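Long-range contacts in protease 2A (Rhinovirus C, PDB 5X45), which is a protease of the chymotrypsin-like clan that probably cleaves the viral polyprotein with a cysteine nucleophile and carries a bound zinc ion: residues 9-14 against 48-53; 53-58 against 111-116; 115-120 against 132-137. All coordinates share one frame; numbering follows the deposited sequence.

Contact 1: residues 9-14 against 48-53; sequences VHTRDA and DVIPCC. With ZN (zinc ion), chain E.
This is a mixed polar and apolar contact between an edge strand and an irregular connection: residues 9-14 begin on strand 9-10, outermost in the small N-terminal sheet, and 48-53 belong to the loop running from strand 37-41 to strand 57-62. Its polar core is the pairing of H10 with D48, where the backbone of one residue is gripped at two points by the other. H10 N donates to D48 OD2 at 2.8 Å in a nearly straight line (176° at the hydrogen), and OD2 accepts through its anti lone pair, away from OD1. In return D48 N donates to H10 O at 3.0 Å, approaching from above the carbonyl plane. CG of D48 lies anti to its own carbonyl carbon and beside its backbone N (chi1 -56°), which lets OD2 reach H10 N, so a carboxylate oxygen, not a backbone carbonyl, accepts from the edge strand here. The other oxygen, OD1, has a long, weak ion pair with K110, while the H10 ring bonds through NE2 to V44 O.

The two-domain fold of picornaviral 2A proteases sets a small antiparallel sheet beside a six-stranded barrel, and 48-53 form part of the link between them. Here T11 rests against that link: its CA-H points at D48 O (CA to O 3.3 Å), and its methyl CG2 crosses I50 obliquely, 3.9 Å from CD1. The T11 hydroxyl sits between backbone N and carbonyl carbon (chi1 66°), where OG1 accepts from A14 N at 3.0 Å, an ST motif at the turn into strand 14-18. V9 brings CG1 to 3.8 Å from D48 CB and to 4.3 Å from I50 CD1, while V9 also packs on V117 and M120 of the barrel.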
loop_
_atom_site.group_PDB
_atom_site.type_symbol
_atom_site.label_atom_id
_atom_site.label_comp_id
_atom_site.label_asym_id
_atom_site.label_seq_id
_atom_site.Cartn_x
_atom_site.Cartn_y
_atom_site.Cartn_z
ATOM N N VAL A 9 3.235 -2.235 -6.748
ATOM C CA VAL A 9 4.662 -2.371 -6.504
ATOM C C VAL A 9 5.218 -3.546 -7.286
ATOM O O VAL A 9 4.731 -4.663 -7.164
ATOM C CB VAL A 9 4.958 -2.553 -5.009
ATOM C CG1 VAL A 9 6.452 -2.639 -4.768
ATOM C CG2 VAL A 9 4.331 -1.416 -4.211
ATOM N N HIS A 10 6.250 -3.291 -8.081
ATOM C CA HIS A 10 6.802 -4.307 -8.968
ATOM C C HIS A 10 8.282 -4.541 -8.679
ATOM O O HIS A 10 9.142 -3.783 -9.125
ATOM C CB HIS A 10 6.591 -3.884 -10.422
ATOM C CG HIS A 10 6.974 -4.932 -11.419
ATOM N ND1 HIS A 10 7.006 -4.682 -12.777
ATOM C CD2 HIS A 10 7.331 -6.224 -11.263
ATOM C CE1 HIS A 10 7.373 -5.781 -13.413
ATOM N NE2 HIS A 10 7.576 -6.732 -12.522
ATOM N N THR A 11 8.576 -5.596 -7.931
ATOM C CA THR A 11 9.958 -5.909 -7.569
ATOM C C THR A 11 10.590 -6.828 -8.606
ATOM O O THR A 11 9.975 -7.098 -9.643
ATOM C CB THR A 11 10.039 -6.570 -6.183
ATOM O OG1 THR A 11 9.401 -7.853 -6.226
ATOM C CG2 THR A 11 9.374 -5.688 -5.125
ATOM N N ARG A 12 11.796 -7.324 -8.317
ATOM C CA ARG A 12 12.508 -8.203 -9.252
ATOM C C ARG A 12 11.710 -9.462 -9.573
ATOM O O ARG A 12 11.760 -9.987 -10.691
ATOM C CB ARG A 12 13.862 -8.641 -8.699
ATOM C CG ARG A 12 14.720 -9.309 -9.768
ATOM C CD ARG A 12 15.670 -10.367 -9.208
ATOM N NE ARG A 12 17.018 -9.879 -8.925
ATOM C CZ ARG A 12 17.790 -10.349 -7.946
ATOM N NH1 ARG A 12 19.003 -9.847 -7.755
ATOM N NH2 ARG A 12 17.349 -11.327 -7.160
ATOM N N ASP A 13 10.989 -9.953 -8.577
ATOM C CA ASP A 13 10.315 -11.235 -8.708
ATOM C C ASP A 13 8.804 -11.209 -8.441
ATOM O O ASP A 13 8.120 -12.195 -8.705
ATOM C CB ASP A 13 11.013 -12.269 -7.813
ATOM C CG ASP A 13 11.232 -11.772 -6.393
ATOM O OD1 ASP A 13 10.555 -10.808 -5.972
ATOM O OD2 ASP A 13 12.098 -12.352 -5.700
ATOM N N ALA A 14 8.271 -10.097 -7.941
ATOM C CA ALA A 14 6.873 -10.090 -7.518
ATOM C C ALA A 14 6.154 -8.778 -7.814
ATOM O O ALA A 14 6.776 -7.724 -7.968
ATOM C CB ALA A 14 6.777 -10.401 -6.037
ATOM N N ASP A 48 11.178 -1.740 -8.478
ATOM C CA ASP A 48 10.963 -1.382 -7.069
ATOM C C ASP A 48 11.675 -2.308 -6.082
ATOM O O ASP A 48 11.891 -3.491 -6.357
ATOM C CB ASP A 48 9.465 -1.358 -6.739
ATOM C CG ASP A 48 8.683 -0.418 -7.640
ATOM O OD1 ASP A 48 9.233 0.657 -7.995
ATOM O OD2 ASP A 48 7.520 -0.756 -7.979
ATOM N N VAL A 49 11.988 -1.761 -4.908
ATOM C CA VAL A 49 12.682 -2.501 -3.857
ATOM C C VAL A 49 11.999 -2.295 -2.507
ATOM O O VAL A 49 11.813 -1.162 -2.060
ATOM C CB VAL A 49 14.155 -2.067 -3.747
ATOM C CG1 VAL A 49 14.813 -2.694 -2.522
ATOM C CG2 VAL A 49 14.911 -2.430 -5.020
ATOM N N ILE A 50 11.613 -3.392 -1.863
ATOM C CA ILE A 50 11.051 -3.315 -0.522
ATOM C C ILE A 50 12.156 -3.544 0.510
ATOM O O ILE A 50 12.698 -4.639 0.607
ATOM C CB ILE A 50 9.907 -4.327 -0.344
ATOM C CG1 ILE A 50 8.846 -4.089 -1.422
ATOM C CG2 ILE A 50 9.303 -4.237 1.060
ATOM C CD1 ILE A 50 7.827 -5.189 -1.532
ATOM N N PRO A 51 12.492 -2.495 1.231
ATOM C CA PRO A 51 13.600 -2.497 2.169
ATOM C C PRO A 51 13.274 -3.219 3.434
ATOM O O PRO A 51 12.144 -3.406 3.749
ATOM C CB PRO A 51 13.810 -1.020 2.458
ATOM C CG PRO A 51 12.569 -0.345 2.049
ATOM C CD PRO A 51 11.771 -1.224 1.198
ATOM N N CYS A 52 14.283 -3.622 4.162
ATOM C CA CYS A 52 14.074 -4.236 5.444
ATOM C C CYS A 52 14.449 -3.244 6.482
ATOM O O CYS A 52 14.931 -3.594 7.508
ATOM C CB CYS A 52 14.921 -5.483 5.574
ATOM S SG CYS A 52 14.283 -6.823 4.566
ATOM N N CYS A 53 14.226 -1.987 6.191
ATOM C CA CYS A 53 14.490 -0.953 7.139
ATOM C C CYS A 53 13.370 -0.864 8.163
ATOM O O CYS A 53 12.460 -1.674 8.210
ATOM C CB CYS A 53 14.798 0.395 6.441
ATOM S SG CYS A 53 13.536 1.345 5.552
HETATM ZN ZN ZN E . 14.130 3.101 4.972
#

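Contact 2: residues 53-58 against 111-116; sequences CDCTAG and LLCKHG. With ZN (zinc ion), chain E.
C53 and C113 share one torsion, SG set between the backbone N and the carbonyl carbon (chi1 70° and 68°), whereas C55 SG and H115 CG both lie beside their backbone N, anti to the carbonyl carbon. These settings turn three sulfurs and one ring nitrogen onto a single zinc ion. C53 SG is 1.9 Å from ZN. C113 SG, C55 SG and H115 ND1 lie somewhat farther out, the last at 2.5 Å from ZN; at this resolution the spread deserves no interpretation. C53 SG and C55 SG approach the H115 ring at its edge, near its plane, as suits an imidazole that binds metal through ND1. The cysteines probably bind as thiolates. Beside the metal, C55 CB packs 3.8 Å from C113 CB. Further along, the CA-H of G58 points at L112 O (CA to O 3.1 Å). As in related enterovirus 2A proteases, the zinc is probably structural. The site lies at the surface, with P51 of the preceding loop packed against C113 and H115, where strands 57-62 and 110-113, first and last in the order of the six-stranded barrel, close it through a backbone bond between L112 and C59.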
loop_
_atom_site.group_PDB
_atom_site.type_symbol
_atom_site.label_atom_id
_atom_site.label_comp_id
_atom_site.label_asym_id
_atom_site.label_seq_id
_atom_site.Cartn_x
_atom_site.Cartn_y
_atom_site.Cartn_z
ATOM N N CYS A 53 14.226 -1.987 6.191
ATOM C CA CYS A 53 14.490 -0.953 7.139
ATOM C C CYS A 53 13.370 -0.864 8.163
ATOM O O CYS A 53 12.460 -1.674 8.210
ATOM C CB CYS A 53 14.798 0.395 6.441
ATOM S SG CYS A 53 13.536 1.345 5.552
ATOM N N ASP A 54 13.500 0.138 8.993
ATOM C CA ASP A 54 12.599 0.445 10.104
ATOM C C ASP A 54 11.859 1.778 9.924
ATOM O O ASP A 54 11.056 2.166 10.777
ATOM C CB ASP A 54 13.389 0.444 11.420
ATOM C CG ASP A 54 14.493 1.500 11.448
ATOM O OD1 ASP A 54 15.178 1.689 10.415
ATOM O OD2 ASP A 54 14.704 2.111 12.520
ATOM N N CYS A 55 12.141 2.476 8.825
ATOM C CA CYS A 55 11.572 3.806 8.571
ATOM C C CYS A 55 10.045 3.882 8.660
ATOM O O CYS A 55 9.334 2.925 8.339
ATOM C CB CYS A 55 12.010 4.312 7.196
ATOM S SG CYS A 55 13.768 4.665 7.075
ATOM N N THR A 56 9.557 5.032 9.119
ATOM C CA THR A 56 8.125 5.310 9.186
ATOM C C THR A 56 7.803 6.648 8.520
ATOM O O THR A 56 6.643 7.042 8.424
ATOM C CB THR A 56 7.619 5.339 10.646
ATOM O OG1 THR A 56 8.487 6.161 11.441
ATOM C CG2 THR A 56 7.567 3.926 11.232
ATOM N N ALA A 57 8.844 7.356 8.093
ATOM C CA ALA A 57 8.681 8.637 7.410
ATOM C C ALA A 57 9.193 8.571 5.974
ATOM O O ALA A 57 10.208 7.930 5.690
ATOM C CB ALA A 57 9.396 9.746 8.178
ATOM N N GLY A 58 8.498 9.256 5.075
ATOM C CA GLY A 58 8.895 9.292 3.684
ATOM C C GLY A 58 7.969 10.148 2.850
ATOM O O GLY A 58 7.513 11.210 3.279
ATOM N N LEU A 111 4.081 4.418 -0.925
ATOM C CA LEU A 111 4.798 5.089 0.151
ATOM C C LEU A 111 6.270 4.679 0.116
ATOM O O LEU A 111 6.605 3.493 0.244
ATOM C CB LEU A 111 4.188 4.748 1.510
ATOM C CG LEU A 111 4.979 5.173 2.750
ATOM C CD1 LEU A 111 5.134 6.681 2.790
ATOM C CD2 LEU A 111 4.276 4.689 4.004
ATOM N N LEU A 112 7.145 5.669 -0.034
ATOM C CA LEU A 112 8.581 5.421 -0.137
ATOM C C LEU A 112 9.388 6.076 0.968
ATOM O O LEU A 112 9.122 7.208 1.370
ATOM C CB LEU A 112 9.124 5.917 -1.477
ATOM C CG LEU A 112 8.674 5.199 -2.737
ATOM C CD1 LEU A 112 7.539 5.967 -3.382
ATOM C CD2 LEU A 112 9.859 5.062 -3.677
ATOM N N CYS A 113 10.375 5.346 1.461
ATOM C CA CYS A 113 11.438 5.938 2.254
ATOM C C CYS A 113 12.687 6.044 1.375
ATOM O O CYS A 113 12.635 5.772 0.180
ATOM C CB CYS A 113 11.703 5.104 3.500
ATOM S SG CYS A 113 12.424 3.495 3.136
ATOM N N LYS A 114 13.812 6.416 1.965
ATOM C CA LYS A 114 15.038 6.550 1.201
ATOM C C LYS A 114 15.444 5.215 0.559
ATOM O O LYS A 114 15.957 5.185 -0.555
ATOM C CB LYS A 114 16.152 7.080 2.103
ATOM C CG LYS A 114 17.547 6.875 1.552
ATOM C CD LYS A 114 18.580 6.820 2.669
ATOM C CE LYS A 114 19.936 6.450 2.110
ATOM N NZ LYS A 114 20.301 7.342 0.971
ATOM N N HIS A 115 15.194 4.113 1.258
ATOM C CA HIS A 115 15.660 2.797 0.824
ATOM C C HIS A 115 14.733 2.061 -0.159
ATOM O O HIS A 115 15.146 1.093 -0.796
ATOM C CB HIS A 115 15.913 1.929 2.053
ATOM C CG HIS A 115 16.877 2.542 3.016
ATOM N ND1 HIS A 115 16.510 2.956 4.281
ATOM C CD2 HIS A 115 18.193 2.835 2.892
ATOM C CE1 HIS A 115 17.561 3.466 4.896
ATOM N NE2 HIS A 115 18.595 3.405 4.077
ATOM N N GLY A 116 13.494 2.521 -0.299
ATOM C CA GLY A 116 12.584 1.916 -1.253
ATOM C C GLY A 116 11.122 2.052 -0.887
ATOM O O GLY A 116 10.735 2.918 -0.107
HETATM ZN ZN ZN E . 14.130 3.101 4.972
HETATM O O HOH W 1 13.180 7.997 4.808
#

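Contact 3: residues 115-120 against 132-137; sequences HGVIGM and TDLRPY. With ZN (zinc ion), chain E.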
loop_
_atom_site.group_PDB
_atom_site.type_symbol
_atom_site.label_atom_id
_atom_site.label_comp_id
_atom_site.label_asym_id
_atom_site.label_seq_id
_atom_site.Cartn_x
_atom_site.Cartn_y
_atom_site.Cartn_z
ATOM N N HIS A 115 15.194 4.113 1.258
ATOM C CA HIS A 115 15.660 2.797 0.824
ATOM C C HIS A 115 14.733 2.061 -0.159
ATOM O O HIS A 115 15.146 1.093 -0.796
ATOM C CB HIS A 115 15.913 1.929 2.053
ATOM C CG HIS A 115 16.877 2.542 3.016
ATOM N ND1 HIS A 115 16.510 2.956 4.281
ATOM C CD2 HIS A 115 18.193 2.835 2.892
ATOM C CE1 HIS A 115 17.561 3.466 4.896
ATOM N NE2 HIS A 115 18.595 3.405 4.077
ATOM N N GLY A 116 13.494 2.521 -0.299
ATOM C CA GLY A 116 12.584 1.916 -1.253
ATOM C C GLY A 116 11.122 2.052 -0.887
ATOM O O GLY A 116 10.735 2.918 -0.107
ATOM N N VAL A 117 10.302 1.198 -1.480
ATOM C CA VAL A 117 8.871 1.216 -1.240
ATOM C C VAL A 117 8.524 0.400 0.006
ATOM O O VAL A 117 8.869 -0.777 0.094
ATOM C CB VAL A 117 8.103 0.655 -2.443
ATOM C CG1 VAL A 117 6.604 0.890 -2.264
ATOM C CG2 VAL A 117 8.594 1.312 -3.730
ATOM N N ILE A 118 7.842 1.013 0.965
ATOM C CA ILE A 118 7.509 0.298 2.189
ATOM C C ILE A 118 6.002 0.126 2.363
ATOM O O ILE A 118 5.568 -0.594 3.257
ATOM C CB ILE A 118 8.061 1.017 3.451
ATOM C CG1 ILE A 118 7.466 2.419 3.573
ATOM C CG2 ILE A 118 9.578 1.065 3.438
ATOM C CD1 ILE A 118 7.901 3.153 4.815
ATOM N N GLY A 119 5.207 0.768 1.512
ATOM C CA GLY A 119 3.768 0.740 1.690
ATOM C C GLY A 119 2.918 1.163 0.510
ATOM O O GLY A 119 3.422 1.662 -0.495
ATOM N N MET A 120 1.614 0.937 0.640
ATOM C CA MET A 120 0.627 1.324 -0.366
ATOM C C MET A 120 -0.606 1.872 0.326
ATOM O O MET A 120 -1.042 1.325 1.340
ATOM C CB MET A 120 0.212 0.136 -1.231
ATOM C CG MET A 120 1.079 -0.156 -2.431
ATOM S SD MET A 120 0.327 -1.451 -3.468
ATOM C CE MET A 120 0.140 -2.779 -2.275
ATOM N N THR A 132 -0.841 0.085 3.984
ATOM C CA THR A 132 -0.390 -1.232 4.405
ATOM C C THR A 132 1.127 -1.253 4.319
ATOM O O THR A 132 1.713 -0.867 3.313
ATOM C CB THR A 132 -0.963 -2.399 3.575
ATOM O OG1 THR A 132 -0.404 -2.386 2.260
ATOM C CG2 THR A 132 -2.429 -2.293 3.480
ATOM N N ASP A 133 1.746 -1.682 5.404
ATOM C CA ASP A 133 3.174 -1.866 5.459
ATOM C C ASP A 133 3.491 -3.156 4.702
ATOM O O ASP A 133 2.999 -4.227 5.060
ATOM C CB ASP A 133 3.637 -1.931 6.922
ATOM C CG ASP A 133 5.157 -1.911 7.075
ATOM O OD1 ASP A 133 5.890 -2.199 6.096
ATOM O OD2 ASP A 133 5.618 -1.594 8.196
ATOM N N LEU A 134 4.303 -3.049 3.654
ATOM C CA LEU A 134 4.599 -4.188 2.791
ATOM C C LEU A 134 5.715 -5.055 3.360
ATOM O O LEU A 134 5.872 -6.211 2.965
ATOM C CB LEU A 134 4.994 -3.716 1.392
ATOM C CG LEU A 134 3.897 -2.962 0.656
ATOM C CD1 LEU A 134 4.449 -2.442 -0.653
ATOM C CD2 LEU A 134 2.664 -3.823 0.446
ATOM N N ARG A 135 6.499 -4.490 4.273
ATOM C CA ARG A 135 7.660 -5.189 4.826
ATOM C C ARG A 135 7.334 -6.532 5.505
ATOM O O ARG A 135 8.049 -7.515 5.280
ATOM C CB ARG A 135 8.420 -4.263 5.783
ATOM C CG ARG A 135 9.110 -3.116 5.052
ATOM C CD ARG A 135 9.642 -2.066 6.007
ATOM N NE ARG A 135 8.549 -1.369 6.675
ATOM C CZ ARG A 135 8.680 -0.230 7.344
ATOM N NH1 ARG A 135 9.864 0.366 7.416
ATOM N NH2 ARG A 135 7.619 0.326 7.920
ATOM N N PRO A 136 6.255 -6.596 6.314
ATOM C CA PRO A 136 5.884 -7.915 6.851
ATOM C C PRO A 136 5.632 -8.978 5.777
ATOM O O PRO A 136 5.858 -10.158 6.040
ATOM C CB PRO A 136 4.581 -7.633 7.607
ATOM C CG PRO A 136 4.664 -6.202 7.984
ATOM C CD PRO A 136 5.393 -5.526 6.859
ATOM N N TYR A 137 5.166 -8.571 4.599
ATOM C CA TYR A 137 4.756 -9.529 3.573
ATOM C C TYR A 137 5.772 -9.779 2.458
ATOM O O TYR A 137 5.491 -10.560 1.554
ATOM C CB TYR A 137 3.435 -9.072 2.946
ATOM C CG TYR A 137 2.363 -8.757 3.965
ATOM C CD1 TYR A 137 2.284 -7.497 4.548
ATOM C CD2 TYR A 137 1.435 -9.715 4.351
ATOM C CE1 TYR A 137 1.311 -7.197 5.488
ATOM C CE2 TYR A 137 0.456 -9.422 5.286
ATOM C CZ TYR A 137 0.398 -8.161 5.854
ATOM O OH TYR A 137 -0.574 -7.858 6.792
HETATM ZN ZN ZN E . 14.130 3.101 4.972
#
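R135 folds back on D133 through a bend at its third torsion (chi3 -67°), while D133 holds CG anti to its own backbone N (chi1 -171°). The guanidinium thus meets the carboxylate in a side-on salt bridge, NE to OD1 and NH2 to OD2 both at 2.8 Å, acceptors close to the guanidinium plane. OD1 also takes R135 N, from above the carboxylate plane, an Asx turn just after the end of strand 129-133. I118 runs alongside R135: CG1 takes the crowded position between backbone N and carbonyl carbon, CG2 lies toward the R135 chain, and CB sits over one guanidinium face, toward its rim, 4.0 Å from NE. M120-T132 is the hydrogen-bonded pair and G119-D133 the non-hydrogen-bonded one; past the strand end L134 N meets I118 O at 2.8 Å, from above the carbonyl plane. I118 and G119 together face L111, a classic beta bulge. L134 CG, anti to its carbonyl carbon and beside its backbone N, lies over G119, and M120 bends at chi3 to bring CE 3.9 Å from L134 CD2. With two bonds on OD1 and one on OD2, D133 is probably ionised; the same pairing fixes the rotation of R135, whose NH1 reaches C55 O beside the zinc site.

How the contacts relate
From the N terminus, strand 9-10 meets residues 48-53 in contact 1, closing a loop that holds the rest of the small sheet. Contact 2 opens at C53, where contact 1 ends, and closes a longer loop through several barrel strands at residues 111-116. Contact 3 closes the short hairpin of strands 116-124 and 129-133. Contact 1 precedes both others, and contact 3 starts on H115 and G116, where contact 2 ends, so none nests in another. Cross-links join them through probable hydrogen bonds: V49 O lies 2.9 Å from V117 N, tying contact 1 to contact 3, and L111 O lies 2.9 Å from I118 N, tying contact 2 to contact 3. Together they tie the N-terminal sheet and interdomain link to the zinc end of the barrel.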